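Local coordinates for tubulin binding cofactor C (Leishmania major, PDB 5AJ8), which probably acts as a chaperone in tubulin folding, this chain being the C-terminal domain of the cofactor, at residues C34-A48 / N52-Q64. The protein carries 1 engineered substitution. Residues are numbered along the deposited sequence; the frame is centred on the assembly and turned at random.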
loop_
_atom_site.group_PDB
_atom_site.type_symbol
_atom_site.label_atom_id
_atom_site.label_comp_id
_atom_site.label_asym_id
_atom_site.label_seq_id
_atom_site.Cartn_x
_atom_site.Cartn_y
_atom_site.Cartn_z
ATOM N N CYS A 34 10.686 -2.560 7.829
ATOM C CA CYS A 34 11.351 -2.363 6.538
ATOM C C CYS A 34 11.794 -0.903 6.377
ATOM O O CYS A 34 11.123 0.022 6.854
ATOM C CB CYS A 34 10.424 -2.770 5.400
ATOM S SG CYS A 34 9.978 -4.489 5.459
ATOM N N ALA A 35 12.912 -0.713 5.683
ATOM C CA ALA A 35 13.510 0.615 5.494
ATOM C C ALA A 35 14.191 0.761 4.145
ATOM O O ALA A 35 14.706 -0.217 3.602
ATOM C CB ALA A 35 14.503 0.922 6.615
ATOM N N ASP A 36 14.150 1.985 3.602
ATOM C CA ASP A 36 14.935 2.363 2.424
ATOM C C ASP A 36 14.644 1.424 1.253
ATOM O O ASP A 36 15.549 0.828 0.671
ATOM C CB ASP A 36 16.442 2.302 2.738
ATOM C CG ASP A 36 16.829 3.092 3.996
ATOM O OD1 ASP A 36 16.134 4.054 4.387
ATOM O OD2 ASP A 36 17.864 2.748 4.601
ATOM N N CYS A 37 13.384 1.260 0.917
ATOM C CA CYS A 37 13.045 0.406 -0.217
ATOM C C CYS A 37 11.677 0.740 -0.787
ATOM O O CYS A 37 10.960 1.567 -0.240
ATOM C CB CYS A 37 13.120 -1.071 0.167
ATOM S SG CYS A 37 11.954 -1.608 1.420
ATOM N N ALA A 38 11.376 0.112 -1.921
ATOM C CA ALA A 38 10.082 0.185 -2.537
ATOM C C ALA A 38 9.397 -1.133 -2.274
ATOM O O ALA A 38 10.019 -2.201 -2.382
ATOM C CB ALA A 38 10.215 0.429 -4.035
ATOM N N ILE A 39 8.116 -1.070 -1.948
ATOM C CA ILE A 39 7.337 -2.264 -1.632
ATOM C C ILE A 39 6.143 -2.326 -2.582
ATOM O O ILE A 39 5.292 -1.463 -2.555
ATOM C CB ILE A 39 6.870 -2.236 -0.160
ATOM C CG1 ILE A 39 8.071 -2.119 0.777
ATOM C CG2 ILE A 39 6.061 -3.481 0.178
ATOM C CD1 ILE A 39 7.677 -2.011 2.241
ATOM N N TYR A 40 6.108 -3.347 -3.428
ATOM C CA TYR A 40 5.071 -3.509 -4.445
ATOM C C TYR A 40 4.164 -4.669 -4.058
ATOM O O TYR A 40 4.624 -5.818 -4.045
ATOM C CB TYR A 40 5.738 -3.792 -5.783
ATOM C CG TYR A 40 6.599 -2.666 -6.269
ATOM C CD1 TYR A 40 6.031 -1.543 -6.833
ATOM C CD2 TYR A 40 7.985 -2.726 -6.172
ATOM C CE1 TYR A 40 6.811 -0.513 -7.273
ATOM C CE2 TYR A 40 8.772 -1.706 -6.629
ATOM C CZ TYR A 40 8.183 -0.598 -7.166
ATOM O OH TYR A 40 8.955 0.417 -7.633
ATOM N N CYS A 41 2.909 -4.370 -3.707
ATOM C CA CYS A 41 1.930 -5.385 -3.338
ATOM C C CYS A 41 0.840 -5.588 -4.401
ATOM O O CYS A 41 0.151 -4.645 -4.804
ATOM C CB CYS A 41 1.228 -5.061 -2.022
ATOM S SG CYS A 41 2.295 -4.513 -0.663
ATOM N N LEU A 42 0.671 -6.832 -4.824
ATOM C CA LEU A 42 -0.518 -7.212 -5.558
ATOM C C LEU A 42 -1.723 -7.016 -4.600
ATOM O O LEU A 42 -1.556 -6.980 -3.383
ATOM C CB LEU A 42 -0.411 -8.650 -6.059
ATOM C CG LEU A 42 0.759 -8.969 -7.000
ATOM C CD1 LEU A 42 0.735 -10.420 -7.442
ATOM C CD2 LEU A 42 0.777 -8.040 -8.215
ATOM N N PRO A 43 -2.929 -6.826 -5.152
ATOM C CA PRO A 43 -4.083 -6.563 -4.280
ATOM C C PRO A 43 -4.268 -7.616 -3.188
ATOM O O PRO A 43 -4.196 -8.781 -3.478
ATOM C CB PRO A 43 -5.271 -6.538 -5.269
ATOM C CG PRO A 43 -4.655 -6.105 -6.570
ATOM C CD PRO A 43 -3.288 -6.726 -6.580
ATOM N N ILE A 44 -4.487 -7.173 -1.946
ATOM C CA ILE A 44 -4.727 -8.046 -0.796
ATOM C C ILE A 44 -6.216 -8.028 -0.472
ATOM O O ILE A 44 -6.802 -6.961 -0.317
ATOM C CB ILE A 44 -3.959 -7.516 0.418
ATOM C CG1 ILE A 44 -2.484 -7.269 0.082
ATOM C CG2 ILE A 44 -4.105 -8.443 1.604
ATOM C CD1 ILE A 44 -1.764 -8.510 -0.383
ATOM N N ALA A 45 -6.831 -9.204 -0.403
ATOM C CA ALA A 45 -8.254 -9.319 -0.172
ATOM C C ALA A 45 -8.470 -9.442 1.319
ATOM O O ALA A 45 -8.965 -10.442 1.808
ATOM C CB ALA A 45 -8.833 -10.528 -0.909
ATOM N N GLY A 46 -8.065 -8.400 2.032
ATOM C CA GLY A 46 -8.096 -8.364 3.508
ATOM C C GLY A 46 -7.275 -7.176 3.992
ATOM O O GLY A 46 -7.094 -6.208 3.262
ATOM N N SER A 47 -6.799 -7.223 5.228
ATOM C CA SER A 47 -6.104 -6.090 5.776
ATOM C C SER A 47 -4.588 -6.147 5.543
ATOM O O SER A 47 -4.002 -7.209 5.391
ATOM C CB SER A 47 -6.441 -5.886 7.256
ATOM O OG SER A 47 -6.229 -7.054 7.994
ATOM N N ALA A 48 -3.994 -4.959 5.493
ATOM C CA ALA A 48 -2.556 -4.759 5.426
ATOM C C ALA A 48 -2.165 -3.902 6.630
ATOM O O ALA A 48 -2.762 -2.860 6.876
ATOM C CB ALA A 48 -2.184 -4.061 4.135
ATOM N N ASN A 52 6.642 0.076 12.131
ATOM C CA ASN A 52 8.053 0.386 12.252
ATOM C C ASN A 52 8.789 0.411 10.912
ATOM O O ASN A 52 9.893 -0.081 10.799
ATOM C CB ASN A 52 8.705 -0.599 13.215
ATOM C CG ASN A 52 8.006 -0.631 14.567
ATOM O OD1 ASN A 52 7.656 -1.698 15.077
ATOM N ND2 ASN A 52 7.789 0.537 15.146
ATOM N N CYS A 53 8.145 0.974 9.898
ATOM C CA CYS A 53 8.777 1.147 8.610
ATOM C C CYS A 53 9.173 2.599 8.450
ATOM O O CYS A 53 8.446 3.487 8.889
ATOM C CB CYS A 53 7.830 0.738 7.476
ATOM S SG CYS A 53 7.449 -1.019 7.432
ATOM N N THR A 54 10.315 2.833 7.815
ATOM C CA THR A 54 10.802 4.182 7.553
ATOM C C THR A 54 11.387 4.296 6.148
ATOM O O THR A 54 12.055 3.378 5.656
ATOM C CB THR A 54 11.924 4.603 8.518
ATOM O OG1 THR A 54 12.959 3.609 8.523
ATOM C CG2 THR A 54 11.379 4.795 9.931
ATOM N N ASN A 55 11.142 5.439 5.516
ATOM C CA ASN A 55 11.746 5.774 4.218
ATOM C C ASN A 55 11.454 4.710 3.172
ATOM O O ASN A 55 12.359 4.177 2.551
ATOM C CB ASN A 55 13.251 5.980 4.382
ATOM C CG ASN A 55 13.916 6.515 3.131
ATOM O OD1 ASN A 55 13.298 7.220 2.321
ATOM N ND2 ASN A 55 15.193 6.203 2.976
ATOM N N CYS A 56 10.174 4.364 3.029
ATOM C CA CYS A 56 9.756 3.375 2.046
ATOM C C CYS A 56 8.725 3.991 1.134
ATOM O O CYS A 56 8.002 4.891 1.539
ATOM C CB CYS A 56 9.145 2.129 2.711
ATOM S SG CYS A 56 10.279 1.135 3.679
ATOM N N ARG A 57 8.676 3.493 -0.105
ATOM C CA ARG A 57 7.602 3.792 -1.049
ATOM C C ARG A 57 6.789 2.509 -1.186
ATOM O O ARG A 57 7.344 1.480 -1.557
ATOM C CB ARG A 57 8.196 4.184 -2.419
ATOM C CG ARG A 57 8.501 5.637 -2.655
ATOM C CD ARG A 57 9.536 6.177 -1.699
ATOM N NE ARG A 57 10.742 5.355 -1.582
ATOM C CZ ARG A 57 11.599 5.466 -0.567
ATOM N NH1 ARG A 57 11.388 6.374 0.404
ATOM N NH2 ARG A 57 12.669 4.659 -0.522
ATOM N N VAL A 58 5.491 2.567 -0.887
ATOM C CA VAL A 58 4.633 1.378 -0.803
ATOM C C VAL A 58 3.428 1.490 -1.737
ATOM O O VAL A 58 2.769 2.528 -1.761
ATOM C CB VAL A 58 4.143 1.202 0.626
ATOM C CG1 VAL A 58 3.366 -0.091 0.813
ATOM C CG2 VAL A 58 5.334 1.235 1.575
ATOM N N TYR A 59 3.207 0.463 -2.572
ATOM C CA TYR A 59 2.086 0.420 -3.506
ATOM C C TYR A 59 1.229 -0.739 -3.068
ATOM O O TYR A 59 1.660 -1.873 -3.139
ATOM C CB TYR A 59 2.571 0.230 -4.943
ATOM C CG TYR A 59 3.538 1.318 -5.423
ATOM C CD1 TYR A 59 4.865 1.295 -5.069
ATOM C CD2 TYR A 59 3.095 2.380 -6.205
ATOM C CE1 TYR A 59 5.738 2.292 -5.475
ATOM C CE2 TYR A 59 3.963 3.394 -6.616
ATOM C CZ TYR A 59 5.292 3.339 -6.248
ATOM O OH TYR A 59 6.193 4.304 -6.679
ATOM N N VAL A 60 0.031 -0.468 -2.577
ATOM C CA VAL A 60 -0.821 -1.527 -2.009
ATOM C C VAL A 60 -2.310 -1.266 -2.256
ATOM O O VAL A 60 -2.795 -0.118 -2.119
ATOM C CB VAL A 60 -0.562 -1.678 -0.475
ATOM C CG1 VAL A 60 -0.805 -0.375 0.261
ATOM C CG2 VAL A 60 -1.355 -2.820 0.136
ATOM N N ALA A 61 -3.010 -2.327 -2.634
ATOM C CA ALA A 61 -4.453 -2.356 -2.610
ATOM C C ALA A 61 -4.898 -3.325 -1.516
ATOM O O ALA A 61 -4.322 -4.414 -1.394
ATOM C CB ALA A 61 -5.005 -2.785 -3.965
ATOM N N CYS A 62 -5.949 -2.962 -0.773
ATOM C CA CYS A 62 -6.421 -3.752 0.353
ATOM C C CYS A 62 -7.806 -3.330 0.820
ATOM O O CYS A 62 -8.331 -2.311 0.379
ATOM C CB CYS A 62 -5.420 -3.672 1.506
ATOM S SG CYS A 62 -5.050 -1.985 2.047
ATOM N N HIS A 63 -8.424 -4.146 1.667
ATOM C CA HIS A 63 -9.721 -3.822 2.280
ATOM C C HIS A 63 -9.608 -2.842 3.451
ATOM O O HIS A 63 -10.430 -1.891 3.597
ATOM C CB HIS A 63 -10.374 -5.094 2.794
ATOM C CG HIS A 63 -10.774 -6.030 1.729
ATOM N ND1 HIS A 63 -11.554 -7.142 1.975
ATOM C CD2 HIS A 63 -10.498 -6.045 0.406
ATOM C CE1 HIS A 63 -11.725 -7.808 0.848
ATOM N NE2 HIS A 63 -11.095 -7.161 -0.116
ATOM N N GLN A 64 -8.596 -3.081 4.299
ATOM C CA GLN A 64 -8.230 -2.176 5.387
ATOM C C GLN A 64 -6.725 -1.953 5.400
ATOM O O GLN A 64 -5.974 -2.865 5.077
ATOM C CB GLN A 64 -8.674 -2.732 6.726
ATOM C CG GLN A 64 -10.169 -2.963 6.849
ATOM C CD GLN A 64 -10.588 -4.365 6.476
ATOM O OE1 GLN A 64 -9.772 -5.262 6.377
ATOM N NE2 GLN A 64 -11.864 -4.543 6.215
#
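The rings of Tyr-40 and Tyr-59 run alongside each other, the planes 12° apart and the rings displaced almost clear of one another, with Tyr-40 CE1 3.5 Å from Tyr-59 CD1. In both, CG stands anti to the carbonyl carbon (chi1 -63° and -58°), which keeps the rings in step. Ile-39 and Val-58 pair likewise on the other face of the sheet, Ile-39 CD1 meeting Val-58 CG2 at 4.1 Å. Between these pairs runs a parallel ladder, in which Tyr-59 N gives a nearly straight bond to Ile-39 O (2.8 Å).

At the corner, Asn-55 ND2 reaches Asp-36 OD1 (2.7 Å) from above the carboxylate plane. The other end of this amide is also held: Arg-57 NH1 donates a hydrogen bond to Asn-55 OD1. At the far end, the His-63 ring lays one face against the backbone of Ala-45 and Gly-46, and His-63 NE2 hydrogen-bonds with Gly-124 O.

These segments are neighbouring coils of a parallel beta-helix. Strand 56-62 lies between strands 38-41 and 73-79. Tyr-76 stacks on the Tyr-59 ring. Tyr-40 OH hydrogen-bonds with Ser-164 OG, and Tyr-59 OH with Arg-162 O. Helix 116-122 covers Pro-43 and Ala-61 with Trp-119 and Val-120.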